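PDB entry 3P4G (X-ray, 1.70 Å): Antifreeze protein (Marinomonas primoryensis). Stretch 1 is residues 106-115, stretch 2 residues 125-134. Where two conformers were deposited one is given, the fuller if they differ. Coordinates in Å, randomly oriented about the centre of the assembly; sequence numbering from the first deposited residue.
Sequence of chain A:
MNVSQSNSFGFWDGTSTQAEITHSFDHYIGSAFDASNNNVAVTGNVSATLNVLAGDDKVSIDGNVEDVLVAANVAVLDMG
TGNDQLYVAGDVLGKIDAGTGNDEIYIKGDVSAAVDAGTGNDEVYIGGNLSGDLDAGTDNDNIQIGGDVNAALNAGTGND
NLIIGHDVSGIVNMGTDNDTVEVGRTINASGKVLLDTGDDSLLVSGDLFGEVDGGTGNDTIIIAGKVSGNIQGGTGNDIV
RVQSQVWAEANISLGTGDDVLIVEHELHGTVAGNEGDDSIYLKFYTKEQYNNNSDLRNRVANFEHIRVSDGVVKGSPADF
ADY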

ATOM      1  N   TYR A 106     -11.391 -12.079   7.666  1.00  9.03           N
ATOM      2  CA  TYR A 106     -11.820 -12.185   6.323  1.00  9.72           C
ATOM      3  C   TYR A 106     -13.198 -11.566   6.220  1.00  8.91           C
ATOM      4  O   TYR A 106     -14.151 -12.135   6.744  1.00  9.40           O
ATOM      5  CB  TYR A 106     -11.935 -13.676   5.936  1.00 10.02           C
ATOM      6  CG  TYR A 106     -12.135 -13.927   4.445  1.00 12.61           C
ATOM      7  CD1 TYR A 106     -11.070 -14.283   3.631  1.00 15.15           C
ATOM      8  CD2 TYR A 106     -13.404 -13.800   3.844  1.00 17.05           C
ATOM      9  CE1 TYR A 106     -11.252 -14.543   2.280  1.00 16.14           C
ATOM     10  CE2 TYR A 106     -13.582 -14.022   2.466  1.00 20.62           C
ATOM     11  CZ  TYR A 106     -12.501 -14.396   1.705  1.00 19.42           C
ATOM     12  OH  TYR A 106     -12.668 -14.619   0.334  1.00 20.81           O
ATOM     13  N   ILE A 107     -13.277 -10.437   5.532  1.00  7.48           N
ATOM     14  CA  ILE A 107     -14.534  -9.729   5.277  1.00  7.94           C
ATOM     15  C   ILE A 107     -14.771  -9.737   3.757  1.00 10.04           C
ATOM     16  O   ILE A 107     -13.950  -9.232   2.980  1.00 10.73           O
ATOM     17  CB  ILE A 107     -14.417  -8.284   5.778  1.00  6.89           C
ATOM     18  CG1 ILE A 107     -14.198  -8.278   7.304  1.00  7.27           C
ATOM     19  CG2 ILE A 107     -15.612  -7.473   5.304  1.00  9.54           C
ATOM     20  CD1 ILE A 107     -13.385  -7.079   7.745  1.00  8.97           C
ATOM     21  N   LYS A 108     -15.886 -10.316   3.325  1.00  9.95           N
ATOM     22  CA  LYS A 108     -16.138 -10.447   1.886  1.00 12.19           C
ATOM     23  C   LYS A 108     -16.559  -9.092   1.282  1.00 11.57           C
ATOM     24  O   LYS A 108     -16.257  -8.792   0.116  1.00 13.36           O
ATOM     25  CB  LYS A 108     -17.246 -11.501   1.659  1.00 13.21           C
ATOM     26  CG  LYS A 108     -17.446 -11.947   0.245  1.00 20.22           C
ATOM     27  CD  LYS A 108     -18.516 -13.097   0.111  1.00 28.71           C
ATOM     28  CE  LYS A 108     -19.058 -13.164  -1.352  1.00 34.83           C
ATOM     29  NZ  LYS A 108     -20.317 -13.984  -1.531  1.00 38.92           N
ATOM     30  N   GLY A 109     -17.290  -8.309   2.056  1.00 11.09           N
ATOM     31  CA  GLY A 109     -17.933  -7.057   1.545  1.00 10.72           C
ATOM     32  C   GLY A 109     -17.086  -5.785   1.706  1.00 10.37           C
ATOM     33  O   GLY A 109     -15.838  -5.826   1.795  1.00  9.32           O
ATOM     34  N   ASP A 110     -17.770  -4.644   1.816  1.00 10.12           N
ATOM     35  CA  ASP A 110     -17.086  -3.344   1.893  1.00 10.19           C
ATOM     36  C   ASP A 110     -16.939  -2.984   3.349  1.00 11.56           C
ATOM     37  O   ASP A 110     -17.769  -3.403   4.171  1.00 12.33           O
ATOM     38  CB  ASP A 110     -17.986  -2.297   1.260  1.00 11.30           C
ATOM     39  CG  ASP A 110     -18.210  -2.540  -0.231  1.00 13.46           C
ATOM     40  OD1 ASP A 110     -17.251  -2.801  -0.965  1.00 11.44           O
ATOM     41  OD2 ASP A 110     -19.359  -2.407  -0.684  1.00 16.41           O
ATOM     42  N   VAL A 111     -15.907  -2.214   3.651  1.00  9.87           N
ATOM     43  CA  VAL A 111     -15.645  -1.827   5.012  1.00  9.86           C
ATOM     44  C   VAL A 111     -15.685  -0.319   5.048  1.00 11.75           C
ATOM     45  O   VAL A 111     -14.873   0.337   4.389  1.00 11.72           O
ATOM     46  CB  VAL A 111     -14.244  -2.309   5.466  1.00  8.45           C
ATOM     47  CG1 VAL A 111     -13.841  -1.592   6.866  1.00 10.53           C
ATOM     48  CG2 VAL A 111     -14.245  -3.825   5.562  1.00  9.41           C
ATOM     49  N   SER A 112     -16.572   0.227   5.874  1.00 12.25           N
ATOM     50  CA  SER A 112     -16.747   1.680   5.997  1.00 12.78           C
ATOM     51  C   SER A 112     -16.492   2.172   7.442  1.00 14.04           C
ATOM     52  O   SER A 112     -16.799   3.318   7.773  1.00 16.26           O
ATOM     53  CB  SER A 112     -18.145   2.080   5.513  1.00 13.04           C
ATOM     54  OG  SER A 112     -19.198   1.474   6.295  1.00 12.78           O
ATOM     55  N   ALA A 113     -16.007   1.275   8.301  1.00 12.39           N
ATOM     56  CA  ALA A 113     -15.690   1.640   9.673  1.00 12.34           C
ATOM     57  C   ALA A 113     -14.228   1.331   9.919  1.00 10.90           C
ATOM     58  O   ALA A 113     -13.583   0.632   9.135  1.00 11.54           O
ATOM     59  CB  ALA A 113     -16.583   0.833  10.644  1.00 11.30           C
ATOM     60  N   ALA A 114     -13.689   1.805  11.047  1.00 10.55           N
ATOM     61  CA  ALA A 114     -12.298   1.520  11.327  1.00  9.14           C
ATOM     62  C   ALA A 114     -12.024   0.031  11.572  1.00  9.41           C
ATOM     63  O   ALA A 114     -12.894  -0.711  12.072  1.00  9.01           O
ATOM     64  CB  ALA A 114     -11.858   2.315  12.521  1.00  9.14           C
ATOM     65  N   VAL A 115     -10.834  -0.424  11.199  1.00  8.46           N
ATOM     66  CA  VAL A 115     -10.428  -1.816  11.493  1.00  8.23           C
ATOM     67  C   VAL A 115      -9.040  -1.729  12.104  1.00  9.67           C
ATOM     68  O   VAL A 115      -8.151  -1.097  11.505  1.00  9.31           O
ATOM     69  CB  VAL A 115     -10.321  -2.665  10.223  1.00  9.47           C
ATOM     70  CG1 VAL A 115      -9.729  -4.044  10.557  1.00  9.66           C
ATOM     71  CG2 VAL A 115     -11.708  -2.802   9.564  1.00  9.15           C
TER
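Stretch 2 (125-134) YIGGNLSGDL

Stretch 2 lies alongside stretch 1 in the same direction, displaced by one rung of a repeating fold: each residue sits near the one 19 positions earlier, with CA-CA distances of 4.7 Å for Tyr 106 and Tyr 125, 4.8 Å for Ile 107 and Ile 126, and 4.8 Å for Val 115 and Leu 134. These three pairs are parallel beta bridges. Tyr 125 and Ile 126 close a strand that begins earlier in the chain; residues 127-133 then follow a loop that copies the course of residues 108-114, and Leu 134 is again in strand. Together the two stretches bury 757 Å².

Tyr 125 covers the most surface, 90 Å², and Tyr 106 answers with 63 Å². The parallel bridge puts both side chains on one face of the sheet, and with chi1 in the t well for both and chi2 of 103° and 99° the rings take nearly the same orientation. The result is an offset stack with planes at 1° and centroids 4.1 Å apart; Tyr 125 CE2 lies over a face of the Tyr 106 ring, 3.4 Å from Tyr 106 CZ. The backbone beneath fixes this register: Ile 107 N donates to Tyr 125 O at 2.8 Å and 175°, and Gly 127 N donates to Ile 107 O at 2.7 Å. On the other face, Ile 107 CD1 meets Ile 126 CG1 at 4.0 Å.

Val 111, with 67 Å² covered, anchors the middle. Its CG2 reaches Ile 126 CG1 and its CG1 reaches Leu 130 CD1, each at 3.7 Å, so the valine bridges two apolar side chains of stretch 2. Its backbone is equally engaged: Val 111 N donates to Asn 129 O at 2.9 Å and 178°, while Val 111 O accepts from Ser 131 N at 2.7 Å and, weakly, from Gly 132 N at 3.4 Å.

Between these anchors, Gly 128 N donates to Gly 109 O at 3.0 Å. Asp 110 has its CA-to-CB bond sideways, but the end of its side chain comes nearer stretch 2, where OD1 accepts from Asn 129 N at 2.8 Å and 168°. The closeness here leaves no room for a side chain at Gly 128: an ideal CB on that residue would fall 2.2 Å from Asp 110 OD1. Gly 132 is similarly confined, its ideal CB lying 2.2 Å from Ala 113 O.

At the far end, Val 115 N donates to Asp 133 O at 3.1 Å, restoring the strand pairing, and Val 115 CB packs 4.2 Å from Leu 134 CG.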

ATOM      1  N   TYR A 125      -8.182  -9.713   5.146  1.00  8.42           N
ATOM      2  CA  TYR A 125      -8.668  -9.753   3.785  1.00  9.20           C
ATOM      3  C   TYR A 125     -10.017  -9.015   3.808  1.00 10.01           C
ATOM      4  O   TYR A 125     -10.898  -9.316   4.675  1.00  9.73           O
ATOM      5  CB  TYR A 125      -8.919 -11.201   3.363  1.00  8.36           C
ATOM      6  CG  TYR A 125      -9.546 -11.391   2.004  1.00 10.08           C
ATOM      7  CD1 TYR A 125      -8.773 -11.796   0.912  1.00 13.66           C
ATOM      8  CD2 TYR A 125     -10.933 -11.183   1.794  1.00  9.62           C
ATOM      9  CE1 TYR A 125      -9.334 -11.953  -0.336  1.00 15.85           C
ATOM     10  CE2 TYR A 125     -11.492 -11.353   0.553  1.00 11.65           C
ATOM     11  CZ  TYR A 125     -10.676 -11.726  -0.521  1.00 14.82           C
ATOM     12  OH  TYR A 125     -11.221 -11.944  -1.763  1.00 16.01           O
ATOM     13  N   ILE A 126     -10.140  -8.042   2.902  1.00  8.22           N
ATOM     14  CA  ILE A 126     -11.369  -7.279   2.684  1.00  8.10           C
ATOM     15  C   ILE A 126     -11.647  -7.431   1.175  1.00  8.40           C
ATOM     16  O   ILE A 126     -10.840  -6.988   0.322  1.00  9.57           O
ATOM     17  CB  ILE A 126     -11.214  -5.838   3.082  1.00  7.31           C
ATOM     18  CG1 ILE A 126     -11.221  -5.747   4.620  1.00  6.17           C
ATOM     19  CG2 ILE A 126     -12.360  -4.934   2.498  1.00  9.36           C
ATOM     20  CD1 ILE A 126     -10.549  -4.394   5.162  1.00 10.51           C
ATOM     21  N   GLY A 127     -12.786  -8.029   0.852  1.00  7.52           N
ATOM     22  CA  GLY A 127     -13.093  -8.367  -0.565  1.00  8.63           C
ATOM     23  C   GLY A 127     -13.544  -7.117  -1.373  1.00  9.54           C
ATOM     24  O   GLY A 127     -13.262  -6.940  -2.581  1.00  8.36           O
ATOM     25  N   GLY A 128     -14.171  -6.206  -0.654  1.00  9.03           N
ATOM     26  CA  GLY A 128     -14.720  -4.983  -1.269  1.00 10.07           C
ATOM     27  C   GLY A 128     -13.794  -3.780  -1.142  1.00  9.85           C
ATOM     28  O   GLY A 128     -12.562  -3.903  -1.152  1.00  8.83           O
ATOM     29  N   ASN A 129     -14.415  -2.596  -1.038  1.00 10.48           N
ATOM     30  CA  ASN A 129     -13.655  -1.354  -0.842  1.00 10.37           C
ATOM     31  C   ASN A 129     -13.375  -1.008   0.596  1.00 11.26           C
ATOM     32  O   ASN A 129     -14.197  -1.267   1.482  1.00 11.55           O
ATOM     33  CB  ASN A 129     -14.464  -0.170  -1.443  1.00 11.12           C
ATOM     34  CG  ASN A 129     -14.737  -0.354  -2.949  1.00 16.07           C
ATOM     35  OD1 ASN A 129     -15.863  -0.119  -3.431  1.00 20.36           O
ATOM     36  ND2 ASN A 129     -13.734  -0.775  -3.675  1.00  8.27           N
ATOM     37  N   LEU A 130     -12.250  -0.347   0.831  1.00  9.51           N
ATOM     38  CA  LEU A 130     -11.951   0.078   2.188  1.00 10.59           C
ATOM     39  C   LEU A 130     -12.186   1.563   2.246  1.00 11.50           C
ATOM     40  O   LEU A 130     -11.430   2.319   1.600  1.00 11.58           O
ATOM     41  CB  LEU A 130     -10.503  -0.256   2.552  1.00  9.76           C
ATOM     42  CG  LEU A 130     -10.016   0.271   3.917  1.00  9.60           C
ATOM     43  CD1 LEU A 130     -10.750  -0.476   5.081  1.00 12.31           C
ATOM     44  CD2 LEU A 130      -8.473   0.255   4.146  1.00 10.62           C
ATOM     45  N   SER A 131     -13.192   1.991   3.019  1.00 11.72           N
ATOM     46  CA  SER A 131     -13.479   3.432   3.189  0.50 12.52           C
ATOM     47  C   SER A 131     -13.464   3.879   4.650  1.00 13.94           C
ATOM     48  O   SER A 131     -13.799   5.029   4.937  1.00 16.91           O
ATOM     49  CB  SER A 131     -14.797   3.874   2.526  0.50 12.92           C
ATOM     50  OG  SER A 131     -15.917   3.153   3.017  0.50 10.06           O
ATOM     51  N   GLY A 132     -13.109   2.978   5.565  1.00 12.66           N
ATOM     52  CA  GLY A 132     -12.822   3.367   6.965  1.00 12.56           C
ATOM     53  C   GLY A 132     -11.315   3.240   7.121  1.00 11.69           C
ATOM     54  O   GLY A 132     -10.655   2.637   6.258  1.00 12.89           O
ATOM     55  N   ASP A 133     -10.753   3.798   8.180  1.00 10.50           N
ATOM     56  CA  ASP A 133      -9.313   3.776   8.374  1.00 10.13           C
ATOM     57  C   ASP A 133      -8.883   2.453   8.921  1.00 10.70           C
ATOM     58  O   ASP A 133      -9.407   2.005   9.927  1.00 11.39           O
ATOM     59  CB  ASP A 133      -8.862   4.843   9.392  1.00 10.97           C
ATOM     60  CG  ASP A 133      -9.052   6.256   8.883  1.00 14.23           C
ATOM     61  OD1 ASP A 133      -9.242   6.502   7.658  1.00 13.95           O
ATOM     62  OD2 ASP A 133      -8.998   7.159   9.724  1.00 16.35           O
ATOM     63  N   LEU A 134      -7.929   1.836   8.249  1.00  8.89           N
ATOM     64  CA  LEU A 134      -7.364   0.584   8.732  1.00  8.21           C
ATOM     65  C   LEU A 134      -5.995   0.762   9.355  1.00  7.73           C
ATOM     66  O   LEU A 134      -5.098   1.484   8.802  1.00  7.94           O
ATOM     67  CB  LEU A 134      -7.259  -0.400   7.548  1.00  7.39           C
ATOM     68  CG  LEU A 134      -6.878  -1.848   7.955  1.00  9.23           C
ATOM     69  CD1 LEU A 134      -7.497  -2.787   6.949  1.00 14.92           C
ATOM     70  CD2 LEU A 134      -5.438  -2.095   7.882  1.00 11.10           C
TER